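PDB 3TX1: UDP-N-acetylenolpyruvoylglucosamine reductase from Listeria monocytogenes, which reduces UDP-N-acetyl-3-O-(1-carboxyvinyl)-alpha-D-glucosamine to UDP-N-acetylmuramate with NADPH and bound FAD, a step in building the peptidoglycan cell wall. Local coordinates for residues Leu107-Arg112 with Val118-Ala123; His155-Ala160 with Glu164-Leu169; Ala233-Glu238 with Ala278-Asn283; Gly262-Ile267 with Val273-Ala278. All blocks are in the same frame, centred on the assembly; numbering follows the deposited sequence.

Contact 1 of 4, residues Leu107-Arg112 with Val118-Ala123; sequences LQTIER and VAMSGA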
# COMPACT_ATOMS: atom_id res chain seq x y z
N LEU A 107 -2.25 -7.17 13.44
CA LEU A 107 -2.78 -8.37 12.86
C LEU A 107 -1.73 -8.82 11.89
O LEU A 107 -1.83 -8.53 10.70
CB LEU A 107 -4.12 -8.08 12.20
CG LEU A 107 -5.20 -7.48 13.12
CD1 LEU A 107 -6.53 -7.42 12.40
CD2 LEU A 107 -5.35 -8.25 14.42
N GLN A 108 -0.74 -9.54 12.43
CA GLN A 108 0.52 -9.94 11.76
C GLN A 108 0.74 -11.38 11.28
O GLN A 108 1.64 -11.64 10.51
CB GLN A 108 1.68 -9.62 12.70
CG GLN A 108 2.25 -8.22 12.50
CD GLN A 108 3.45 -7.96 13.41
OE1 GLN A 108 3.28 -7.68 14.60
NE2 GLN A 108 4.66 -8.03 12.84
N THR A 109 -0.05 -12.32 11.77
CA THR A 109 0.12 -13.74 11.45
C THR A 109 0.25 -14.25 10.02
O THR A 109 -0.50 -13.86 9.12
CB THR A 109 -0.99 -14.53 12.13
OG1 THR A 109 -0.45 -15.04 13.35
CG2 THR A 109 -1.44 -15.68 11.25
N ILE A 110 1.19 -15.19 9.84
CA ILE A 110 1.43 -15.86 8.57
C ILE A 110 1.45 -17.38 8.82
O ILE A 110 2.25 -17.86 9.61
CB ILE A 110 2.80 -15.46 7.97
CG1 ILE A 110 3.03 -13.94 8.05
CG2 ILE A 110 2.95 -15.99 6.55
CD1 ILE A 110 4.08 -13.44 7.08
N GLU A 111 0.60 -18.15 8.12
CA GLU A 111 0.54 -19.60 8.36
C GLU A 111 0.72 -20.56 7.17
O GLU A 111 0.36 -20.23 6.03
CB GLU A 111 -0.75 -19.99 9.12
CG GLU A 111 -1.00 -19.31 10.47
CD GLU A 111 0.16 -19.40 11.45
OE1 GLU A 111 1.05 -20.29 11.34
OE2 GLU A 111 0.18 -18.56 12.36
N ARG A 112 1.19 -21.76 7.48
CA ARG A 112 1.33 -22.85 6.54
C ARG A 112 0.07 -23.67 6.55
O ARG A 112 -0.43 -24.02 7.59
CB ARG A 112 2.52 -23.75 6.93
CG ARG A 112 2.21 -24.97 7.82
CD ARG A 112 2.43 -26.32 7.12
NE ARG A 112 1.61 -27.43 7.64
CZ ARG A 112 0.61 -27.99 6.99
NH1 ARG A 112 0.24 -27.55 5.81
NH2 ARG A 112 -0.06 -28.99 7.53
N VAL A 118 -1.85 -18.57 4.38
CA VAL A 118 -2.77 -17.65 5.05
C VAL A 118 -1.97 -16.62 5.82
O VAL A 118 -1.12 -16.99 6.64
CB VAL A 118 -3.82 -18.35 5.97
CG1 VAL A 118 -3.89 -17.71 7.36
CG2 VAL A 118 -5.19 -18.36 5.31
N ALA A 119 -2.26 -15.35 5.53
CA ALA A 119 -1.59 -14.21 6.16
C ALA A 119 -2.57 -13.13 6.55
O ALA A 119 -3.51 -12.85 5.80
CB ALA A 119 -0.56 -13.62 5.20
N MET A 120 -2.35 -12.52 7.71
CA MET A 120 -3.20 -11.45 8.19
C MET A 120 -2.94 -10.13 7.43
O MET A 120 -1.87 -9.97 6.82
CB MET A 120 -3.06 -11.30 9.70
CG MET A 120 -3.92 -12.31 10.41
SD MET A 120 -3.82 -12.06 12.18
CE MET A 120 -5.31 -12.90 12.68
N SER A 121 -3.87 -9.19 7.49
CA SER A 121 -3.76 -8.03 6.62
C SER A 121 -2.69 -7.03 7.01
O SER A 121 -2.38 -6.12 6.23
CB SER A 121 -5.10 -7.34 6.49
OG SER A 121 -5.42 -6.71 7.70
N GLY A 122 -2.12 -7.23 8.20
CA GLY A 122 -1.11 -6.33 8.74
C GLY A 122 0.27 -6.90 8.49
O GLY A 122 1.28 -6.28 8.79
N ALA A 123 0.31 -8.11 7.94
CA ALA A 123 1.57 -8.75 7.59
C ALA A 123 2.19 -8.04 6.40
O ALA A 123 1.48 -7.51 5.56
CB ALA A 123 1.37 -10.23 7.28
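With CG opposite the carbonyl carbon (chi1 -81°) and the chain extended beyond it, Met-120 reaches across to the loop residues that lead into strand 110-113 and lays its thioether along Thr-109. SD stands 3.8 Å from Thr-109 CB and 4.0 Å from Leu-107 CB, so the sulfur bridges the two residues on this side of the hairpin. Backbone bonds join the two strands beyond it. Met-120 N gives a nearly straight bond to Thr-109 O at 2.7 Å. Further along, Glu-111 and Val-118 form a hydrogen-bonded antiparallel pair, Val-118 N reaching Glu-111 O at 3.2 Å while Glu-111 N points back at Val-118 O. Between these bonds Ile-110 and Ala-119 make a non-hydrogen-bonded pair, their CA atoms 4.2 Å apart. Both send their side chains to the sheet face that helix 125-134 covers, where they touch Thr-128. Ile-110 also turns its CG1 branch to the methyl of Ala-123 at 4.1 Å, and Ala-123 in turn packs on Ile-150. Val-118 lies on the other face, beside Glu-111, whose side chain bends at chi2 and leads its carboxylate away. Beyond the strand a type I turn from Met-120 to Ala-123 brings Gly-122 N round to Leu-107 O, a weak bond of 2.8 Å with a bent N-H angle of 128°. Ser-121 in this turn touches FAD and belongs to its pocket. Strands 110-113 and 116-120 thus form a beta hairpin at the margin of the antiparallel sheet of the FAD-binding PCMH-type domain, with strand 204-214 on the far side of 116-120.

Contact 2 of 4, residues His155-Ala160 with Glu164-Leu169; sequences HMNAGA and EISDVL. With FAD (flavin-adenine dinucleotide), chain B; SO4 (sulfate ion), chain E.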
# COMPACT_ATOMS: atom_id res chain seq x y z
N HIS A 155 -5.92 -4.79 -1.74
CA HIS A 155 -6.65 -3.64 -2.14
C HIS A 155 -6.17 -3.18 -3.50
O HIS A 155 -6.97 -2.83 -4.36
CB HIS A 155 -6.56 -2.55 -1.09
CG HIS A 155 -7.40 -1.37 -1.43
ND1 HIS A 155 -8.71 -1.29 -1.09
CD2 HIS A 155 -7.12 -0.24 -2.19
CE1 HIS A 155 -9.23 -0.14 -1.58
NE2 HIS A 155 -8.25 0.51 -2.24
N MET A 156 -4.87 -3.25 -3.73
CA MET A 156 -4.29 -2.79 -4.97
C MET A 156 -4.10 -3.84 -6.07
O MET A 156 -3.61 -3.52 -7.14
CB MET A 156 -2.91 -2.25 -4.65
CG MET A 156 -2.88 -1.09 -3.68
SD MET A 156 -3.80 0.31 -4.34
CE MET A 156 -3.38 0.24 -6.08
N ASN A 157 -4.50 -5.08 -5.82
CA ASN A 157 -4.13 -6.18 -6.72
C ASN A 157 -2.69 -5.98 -7.15
O ASN A 157 -2.34 -5.90 -8.35
CB ASN A 157 -5.04 -6.39 -7.92
CG ASN A 157 -4.80 -7.75 -8.55
OD1 ASN A 157 -4.41 -8.72 -7.85
ND2 ASN A 157 -5.01 -7.85 -9.88
N ALA A 158 -1.86 -5.89 -6.12
CA ALA A 158 -0.46 -5.60 -6.26
C ALA A 158 0.21 -6.60 -7.22
O ALA A 158 -0.05 -7.80 -7.16
CB ALA A 158 0.18 -5.62 -4.87
N GLY A 159 1.07 -6.09 -8.09
CA GLY A 159 1.76 -6.98 -9.01
C GLY A 159 3.07 -6.43 -9.49
O GLY A 159 3.30 -5.25 -9.37
N ALA A 160 3.94 -7.28 -10.00
CA ALA A 160 5.23 -6.86 -10.53
C ALA A 160 5.86 -8.00 -11.32
O ALA A 160 5.78 -9.15 -10.91
CB ALA A 160 6.15 -6.41 -9.41
N GLU A 164 1.00 -11.10 -10.26
CA GLU A 164 -0.06 -10.31 -9.64
C GLU A 164 -0.80 -11.11 -8.58
O GLU A 164 -0.93 -12.31 -8.74
CB GLU A 164 -1.04 -9.87 -10.70
CG GLU A 164 -1.58 -8.49 -10.41
CD GLU A 164 -2.24 -7.87 -11.63
OE1 GLU A 164 -2.70 -8.65 -12.51
OE2 GLU A 164 -2.29 -6.61 -11.69
N ILE A 165 -1.27 -10.45 -7.52
CA ILE A 165 -1.98 -11.09 -6.38
C ILE A 165 -3.20 -11.86 -6.83
O ILE A 165 -3.44 -12.98 -6.36
CB ILE A 165 -2.39 -10.06 -5.29
CG1 ILE A 165 -1.17 -9.57 -4.48
CG2 ILE A 165 -3.40 -10.63 -4.30
CD1 ILE A 165 -0.63 -10.55 -3.46
N SER A 166 -3.97 -11.29 -7.77
CA SER A 166 -5.16 -11.97 -8.29
C SER A 166 -4.77 -13.27 -8.92
O SER A 166 -5.56 -14.21 -8.91
CB SER A 166 -5.97 -11.10 -9.25
OG SER A 166 -5.22 -10.78 -10.42
N ASP A 167 -3.57 -13.36 -9.48
CA ASP A 167 -3.09 -14.65 -10.01
C ASP A 167 -3.18 -15.73 -8.95
O ASP A 167 -3.48 -16.87 -9.28
CB ASP A 167 -1.64 -14.60 -10.50
CG ASP A 167 -1.46 -13.75 -11.74
OD1 ASP A 167 -2.43 -13.64 -12.51
OD2 ASP A 167 -0.33 -13.23 -11.95
N VAL A 168 -2.92 -15.40 -7.68
CA VAL A 168 -2.94 -16.45 -6.67
C VAL A 168 -3.82 -16.24 -5.46
O VAL A 168 -3.70 -17.01 -4.48
CB VAL A 168 -1.54 -16.85 -6.19
CG1 VAL A 168 -0.85 -17.71 -7.22
CG2 VAL A 168 -0.73 -15.62 -5.79
N LEU A 169 -4.70 -15.27 -5.51
CA LEU A 169 -5.58 -15.03 -4.39
C LEU A 169 -6.62 -16.11 -4.32
O LEU A 169 -7.40 -16.22 -5.22
CB LEU A 169 -6.27 -13.71 -4.58
CG LEU A 169 -6.81 -13.03 -3.34
CD1 LEU A 169 -6.12 -13.47 -2.08
CD2 LEU A 169 -6.61 -11.57 -3.58
PA FAD B . -1.10 1.79 1.76
O1A FAD B . -1.07 1.94 3.25
O2A FAD B . -0.19 2.62 0.91
O5B FAD B . -2.57 2.14 1.23
C5B FAD B . -2.84 1.54 -0.03
C4B FAD B . -4.32 1.45 -0.32
O4B FAD B . -4.85 0.23 0.19
C3B FAD B . -5.18 2.55 0.27
O3B FAD B . -6.35 2.64 -0.59
C2B FAD B . -5.58 1.92 1.60
O2B FAD B . -6.74 2.44 2.28
C1B FAD B . -5.85 0.51 1.16
N9A FAD B . -5.60 -0.41 2.25
C8A FAD B . -4.47 -0.56 2.97
N7A FAD B . -4.63 -1.60 3.83
C5A FAD B . -5.86 -2.15 3.67
C6A FAD B . -6.69 -3.23 4.26
N6A FAD B . -6.26 -4.03 5.27
N1A FAD B . -7.93 -3.40 3.75
C2A FAD B . -8.41 -2.66 2.76
N3A FAD B . -7.74 -1.65 2.19
C4A FAD B . -6.49 -1.35 2.60
N1 FAD B . 3.13 -1.93 -6.06
C2 FAD B . 3.08 -2.93 -6.98
O2 FAD B . 1.99 -3.41 -7.30
N3 FAD B . 4.17 -3.47 -7.55
C4 FAD B . 5.40 -3.06 -7.31
O4 FAD B . 6.39 -3.56 -7.89
C4X FAD B . 5.53 -1.97 -6.32
N5 FAD B . 6.73 -1.50 -6.01
C5X FAD B . 6.90 -0.51 -5.12
C6 FAD B . 8.20 -0.09 -4.84
C7 FAD B . 8.42 0.90 -3.92
C7M FAD B . 9.82 1.35 -3.63
C8 FAD B . 7.24 1.47 -3.24
C8M FAD B . 7.39 2.56 -2.23
C9 FAD B . 5.96 1.06 -3.52
C9A FAD B . 5.75 0.07 -4.45
N10 FAD B . 4.44 -0.40 -4.75
C10 FAD B . 4.31 -1.43 -5.70
C1' FAD B . 3.27 0.21 -4.10
C2' FAD B . 2.90 -0.51 -2.82
O2' FAD B . 3.99 -1.30 -2.37
C3' FAD B . 1.72 -1.44 -3.04
O3' FAD B . 0.68 -0.66 -3.60
C4' FAD B . 1.28 -2.04 -1.70
O4' FAD B . 0.56 -3.26 -1.89
C5' FAD B . 0.50 -1.05 -0.85
O5' FAD B . 0.62 -1.48 0.48
P FAD B . 0.30 -0.58 1.74
O1P FAD B . 0.02 -1.55 2.84
O2P FAD B . 1.47 0.34 1.83
O3P FAD B . -0.96 0.26 1.35
S SO4 E . -9.87 3.14 -3.77
O1 SO4 E . -10.84 2.15 -3.24
O2 SO4 E . -9.03 2.51 -4.81
O3 SO4 E . -10.61 4.30 -4.33
O4 SO4 E . -9.00 3.65 -2.68
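Asn-157 turns to positive phi (40°) in the Schellman motif that ends helix 150-156, and the chain beyond it brings Ala-158 O to the backbone N of Ile-165 at 2.9 Å. The side chain of Asn-157 then clasps the start of the short helix 165-168. Its CG lies opposite the backbone N (chi1 -165°), which carries the amide over to Ser-166: OD1 receives the backbone N of Ser-166 in the carbonyl plane, through a bent N-H, while ND2 donates to Ser-166 OG at 3.0 Å. One residue is therefore gripped by both ends of one amide. Glu-164 crosses Asn-157 at about a right angle, its carboxylate plane 22° from that of the amide and its CD 3.3 Å from ND2; the carboxylate and amide are close without a hydrogen bond. Next along the chain, Ala-158 CB meets Ile-165 CG1 at 4.2 Å, and Ile-165 goes on to pack against Leu-154 and Phe-210. The other side of the 155-160 segment faces the cofactor. Gly-159 N donates to FAD O2 at 2.9 Å and Gly-159 O accepts from FAD N3 at 2.7 Å, a two-point grip on the pyrimidine edge of the flavin. The same carbonyl also takes NE of Arg-194, a predicted active-site residue. At the adenosine end the His-155 ring lies against the ribose, with FAD C1B over one face, and NE2 makes weak bonds to a sulfate ion. These features are those of the flavin pocket of the FAD-binding PCMH-type domain, where helix end and loop meet the cofactor at its adenosine and flavin ends.

Contact 3 of 4, residues Ala233-Glu238 with Ala278-Asn283; sequences AKQPLE and AGFIVN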
# COMPACT_ATOMS: atom_id res chain seq x y z
N ALA A 233 18.50 -2.90 -9.30
CA ALA A 233 19.20 -2.21 -10.38
C ALA A 233 18.46 -0.97 -10.84
O ALA A 233 19.08 -0.03 -11.31
CB ALA A 233 19.38 -3.15 -11.56
N LYS A 234 17.14 -0.95 -10.66
CA LYS A 234 16.37 0.12 -11.24
C LYS A 234 15.57 1.00 -10.33
O LYS A 234 14.98 1.97 -10.78
CB LYS A 234 15.44 -0.49 -12.27
CG LYS A 234 16.20 -1.02 -13.48
CD LYS A 234 15.20 -1.54 -14.49
CE LYS A 234 15.74 -1.48 -15.91
NZ LYS A 234 14.58 -1.64 -16.82
N GLN A 235 15.56 0.70 -9.05
CA GLN A 235 14.75 1.44 -8.12
C GLN A 235 15.52 1.97 -6.95
O GLN A 235 16.47 1.33 -6.51
CB GLN A 235 13.65 0.56 -7.64
CG GLN A 235 12.75 0.22 -8.79
CD GLN A 235 11.53 -0.57 -8.39
OE1 GLN A 235 11.28 -0.87 -7.20
NE2 GLN A 235 10.72 -0.89 -9.39
N PRO A 236 15.15 3.18 -6.48
CA PRO A 236 15.79 3.72 -5.29
C PRO A 236 15.16 3.04 -4.10
O PRO A 236 14.07 3.44 -3.68
CB PRO A 236 15.39 5.20 -5.29
CG PRO A 236 14.37 5.38 -6.33
CD PRO A 236 14.11 4.09 -7.03
N LEU A 237 15.75 1.97 -3.60
CA LEU A 237 15.13 1.32 -2.45
C LEU A 237 15.70 1.90 -1.16
O LEU A 237 15.11 1.75 -0.08
CB LEU A 237 15.30 -0.19 -2.51
CG LEU A 237 14.83 -0.97 -3.74
CD1 LEU A 237 15.11 -2.47 -3.53
CD2 LEU A 237 13.36 -0.68 -4.14
N GLU A 238 16.84 2.58 -1.30
CA GLU A 238 17.53 3.23 -0.19
C GLU A 238 16.70 4.39 0.39
O GLU A 238 16.67 4.59 1.61
CB GLU A 238 18.96 3.67 -0.58
CG GLU A 238 19.10 4.59 -1.81
CD GLU A 238 19.12 3.87 -3.19
OE1 GLU A 238 19.77 4.43 -4.10
OE2 GLU A 238 18.53 2.76 -3.37
N ALA A 278 13.13 7.99 -12.94
CA ALA A 278 12.41 9.25 -12.98
C ALA A 278 10.96 9.17 -12.59
O ALA A 278 10.38 10.20 -12.34
CB ALA A 278 12.55 9.92 -14.33
N GLY A 279 10.38 7.96 -12.52
CA GLY A 279 8.96 7.82 -12.16
C GLY A 279 8.71 7.71 -10.66
O GLY A 279 7.57 7.48 -10.22
N PHE A 280 9.79 7.86 -9.88
CA PHE A 280 9.78 7.83 -8.43
C PHE A 280 10.13 9.19 -7.85
O PHE A 280 11.10 9.83 -8.27
CB PHE A 280 10.88 6.93 -7.94
CG PHE A 280 10.52 5.49 -7.83
CD1 PHE A 280 10.27 4.73 -8.97
CD2 PHE A 280 10.56 4.86 -6.61
CE1 PHE A 280 9.97 3.36 -8.88
CE2 PHE A 280 10.31 3.49 -6.53
CZ PHE A 280 10.01 2.73 -7.66
N ILE A 281 9.38 9.60 -6.85
CA ILE A 281 9.74 10.81 -6.15
C ILE A 281 10.32 10.38 -4.80
O ILE A 281 9.59 9.89 -3.94
CB ILE A 281 8.52 11.73 -5.99
CG1 ILE A 281 8.15 12.25 -7.36
CG2 ILE A 281 8.82 12.89 -5.07
CD1 ILE A 281 6.90 13.07 -7.38
N VAL A 282 11.62 10.53 -4.64
CA VAL A 282 12.27 10.13 -3.40
C VAL A 282 12.32 11.26 -2.36
O VAL A 282 12.26 12.42 -2.68
CB VAL A 282 13.71 9.65 -3.64
CG1 VAL A 282 13.71 8.47 -4.57
CG2 VAL A 282 14.55 10.78 -4.22
N ASN A 283 12.56 10.87 -1.11
CA ASN A 283 12.60 11.76 0.02
C ASN A 283 14.03 11.89 0.42
O ASN A 283 14.52 11.10 1.22
CB ASN A 283 11.82 11.10 1.16
CG ASN A 283 11.69 11.97 2.38
OD1 ASN A 283 12.32 13.03 2.51
ND2 ASN A 283 10.84 11.52 3.31
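One face of the Phe-280 ring carries Pro-236, whose CD sits 3.7 Å above the ring plane and displaced toward the rim. It is a CH-pi contact: CD lies 3.9 Å from the ring centroid, 21° off the normal, with CD2 and CE2 as its nearest ring atoms. Gln-235 comes in obliquely at the far end of the same ring, its amide plane turned 48° from the ring plane and its CD 3.7 Å from Phe-280 CZ. Its CG, anti to the carbonyl carbon, also approaches Phe-280 CZ, at 3.9 Å. The glutamine OE1, likewise near CZ, accepts a hydrogen bond from Arg-231. Pro-236 sits in the corner formed by Phe-280 and Val-282 of the 278-283 segment: past Phe-280, its CG touches CG1 of Val-282 at 3.6 Å and its CB lies 3.7 Å from the same methyl. Val-282 holds CG1 beside its backbone N (chi1 -59°), which aims that branch at the proline ring. No hydrogen bond joins the two segments, and the contact is a buried packing of one proline ring, one phenyl ring, an aliphatic branch and the glutamine side chain. The His-277 ring also meets Phe-280. Gln-235 and Phe-280 both touch FAD, and Phe-280 is close to Ser-244, the predicted proton donor. The contact thus fastens the segment following helix 217-234 to strand 281-283, and forms a wall of the flavin pocket contributed by the C-terminal domain of the MurB family.

Contact 4 of 4, residues Gly262-Ile267 with Val273-Ala278; sequences GLQGHI and VSLKHA. With SO4 (sulfate ion), chain F.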
# COMPACT_ATOMS: atom_id res chain seq x y z
N GLY A 262 12.99 16.83 -18.94
CA GLY A 262 14.01 17.51 -18.20
C GLY A 262 13.72 17.58 -16.72
O GLY A 262 14.30 18.39 -16.03
N LEU A 263 12.84 16.73 -16.22
CA LEU A 263 12.51 16.76 -14.80
C LEU A 263 13.32 15.86 -13.90
O LEU A 263 13.15 15.92 -12.71
CB LEU A 263 11.04 16.40 -14.58
CG LEU A 263 10.02 17.35 -15.18
CD1 LEU A 263 8.73 16.56 -15.38
CD2 LEU A 263 9.86 18.57 -14.28
N GLN A 264 14.18 15.01 -14.42
CA GLN A 264 14.92 14.11 -13.55
C GLN A 264 15.96 14.86 -12.72
O GLN A 264 16.81 15.58 -13.27
CB GLN A 264 15.56 12.99 -14.33
CG GLN A 264 16.04 11.91 -13.38
CD GLN A 264 16.45 10.62 -14.07
OE1 GLN A 264 16.86 10.61 -15.24
NE2 GLN A 264 16.35 9.51 -13.33
N GLY A 265 15.87 14.69 -11.39
CA GLY A 265 16.75 15.33 -10.43
C GLY A 265 16.07 16.54 -9.84
O GLY A 265 16.52 17.10 -8.86
N HIS A 266 14.95 16.95 -10.41
CA HIS A 266 14.23 18.10 -9.92
C HIS A 266 13.94 17.96 -8.47
O HIS A 266 13.60 16.88 -8.01
CB HIS A 266 12.94 18.35 -10.70
CG HIS A 266 12.63 19.81 -10.83
ND1 HIS A 266 13.18 20.59 -11.81
CD2 HIS A 266 11.95 20.67 -9.99
CE1 HIS A 266 12.79 21.86 -11.64
NE2 HIS A 266 12.05 21.92 -10.53
N ILE A 267 14.08 19.05 -7.71
CA ILE A 267 13.83 19.04 -6.27
C ILE A 267 12.91 20.16 -5.87
O ILE A 267 13.03 21.27 -6.37
CB ILE A 267 15.15 19.24 -5.49
CG1 ILE A 267 16.05 18.03 -5.69
CG2 ILE A 267 14.92 19.44 -3.99
CD1 ILE A 267 17.44 18.27 -5.18
N VAL A 273 12.56 14.15 -7.94
CA VAL A 273 12.25 13.18 -8.97
C VAL A 273 13.52 12.35 -9.03
O VAL A 273 14.58 12.90 -9.36
CB VAL A 273 12.01 13.85 -10.32
CG1 VAL A 273 11.85 12.81 -11.40
CG2 VAL A 273 10.78 14.75 -10.23
N SER A 274 13.43 11.08 -8.66
CA SER A 274 14.61 10.23 -8.48
C SER A 274 15.65 10.27 -9.58
O SER A 274 15.33 10.12 -10.74
CB SER A 274 14.17 8.77 -8.29
OG SER A 274 15.25 7.90 -8.51
N LEU A 275 16.91 10.44 -9.22
CA LEU A 275 17.97 10.36 -10.24
C LEU A 275 18.17 8.93 -10.69
O LEU A 275 18.91 8.69 -11.62
CB LEU A 275 19.31 10.88 -9.76
CG LEU A 275 19.44 12.39 -9.63
CD1 LEU A 275 20.65 12.68 -8.76
CD2 LEU A 275 19.55 13.05 -10.98
N LYS A 276 17.53 7.99 -10.03
CA LYS A 276 17.72 6.62 -10.45
C LYS A 276 16.55 6.12 -11.30
O LYS A 276 16.76 5.40 -12.27
CB LYS A 276 18.02 5.73 -9.25
CG LYS A 276 18.26 4.30 -9.62
CD LYS A 276 18.32 3.54 -8.33
CE LYS A 276 19.07 2.23 -8.50
NZ LYS A 276 19.38 1.69 -7.15
N HIS A 277 15.33 6.52 -10.96
CA HIS A 277 14.13 6.14 -11.72
C HIS A 277 13.23 7.35 -11.77
O HIS A 277 12.61 7.74 -10.77
CB HIS A 277 13.41 4.99 -11.01
CG HIS A 277 12.33 4.36 -11.83
ND1 HIS A 277 12.37 3.06 -12.19
CD2 HIS A 277 11.20 4.89 -12.43
CE1 HIS A 277 11.29 2.76 -12.94
NE2 HIS A 277 10.58 3.87 -13.10
N ALA A 278 13.13 7.99 -12.94
CA ALA A 278 12.41 9.25 -12.98
C ALA A 278 10.96 9.17 -12.59
O ALA A 278 10.38 10.20 -12.34
CB ALA A 278 12.55 9.92 -14.33
S SO4 F . 7.84 3.27 -15.93
O1 SO4 F . 7.97 1.91 -15.37
O2 SO4 F . 9.08 3.64 -16.66
O3 SO4 F . 6.67 3.35 -16.85
O4 SO4 F . 7.61 4.23 -14.82
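Gln-264 NE2 donates to Ser-274 O at 2.8 Å, in a nearly straight bond (166°) directed at a lone pair in the carbonyl plane. The acceptor also lies within 1° of the glutamine amide plane, so the N-H and the lone pair point at each other. CG opposite the backbone N and an extended chain beyond it carry the amide across, where Ala-278 CB rests 4.0 Å from NE2. Two backbone bonds join the segments next to it: Gly-265 N to Val-273 O at 3.0 Å, tilted from the carbonyl plane, and Val-273 N to His-266 O at 2.9 Å. The 262-267 side is shaped by a type II turn from Leu-263 to His-266, with Gly-265 at positive phi in its third position. Leu-275 lays CD2 over that glycine, 3.7 Å from its CA, while Val-273 CB lies 3.4 Å from Leu-263 O. Ser-274 points its CB away from the 262-267 segment, and its OG accepts from the backbone N of both Lys-276 and His-277, an ST turn and an ST motif that curl the 273-278 loop. From this loop His-277 NE2 reaches a sulfate ion in a weak bond. Leu-263 packs on helix 289-307 and Val-273 on helix 254-260, while Lys-276 NZ bonds Gln-235 O and Glu-232 O at the end of helix 217-234; the contact joins the loop after helix 254-260 to the one between strands 271-273 and 281-283.

In the fold
Contacts 2 and 3 are the buried ones, contacts 1 and 4 only partly buried and nearer the surface. Contacts 1 and 2 belong to the FAD-binding domain and stand 16 Å apart, centre to centre, without touching; contacts 3 and 4 belong to the C-terminal domain, share Ala-278 and meet through Phe-280 O with Ser-274 N and Gln-235 O with Lys-276 NZ. Strand pairing governs contact 1, side-chain amide bonds serve contacts 2 and 4, and contact 3 rests on ring and aliphatic packing, a glutamine amide included. Contacts 2 and 3 approach the flavin from different domains, their nearest atoms about 7 Å apart, whereas contacts 1 and 4 lie on opposite sides of the chain's centre.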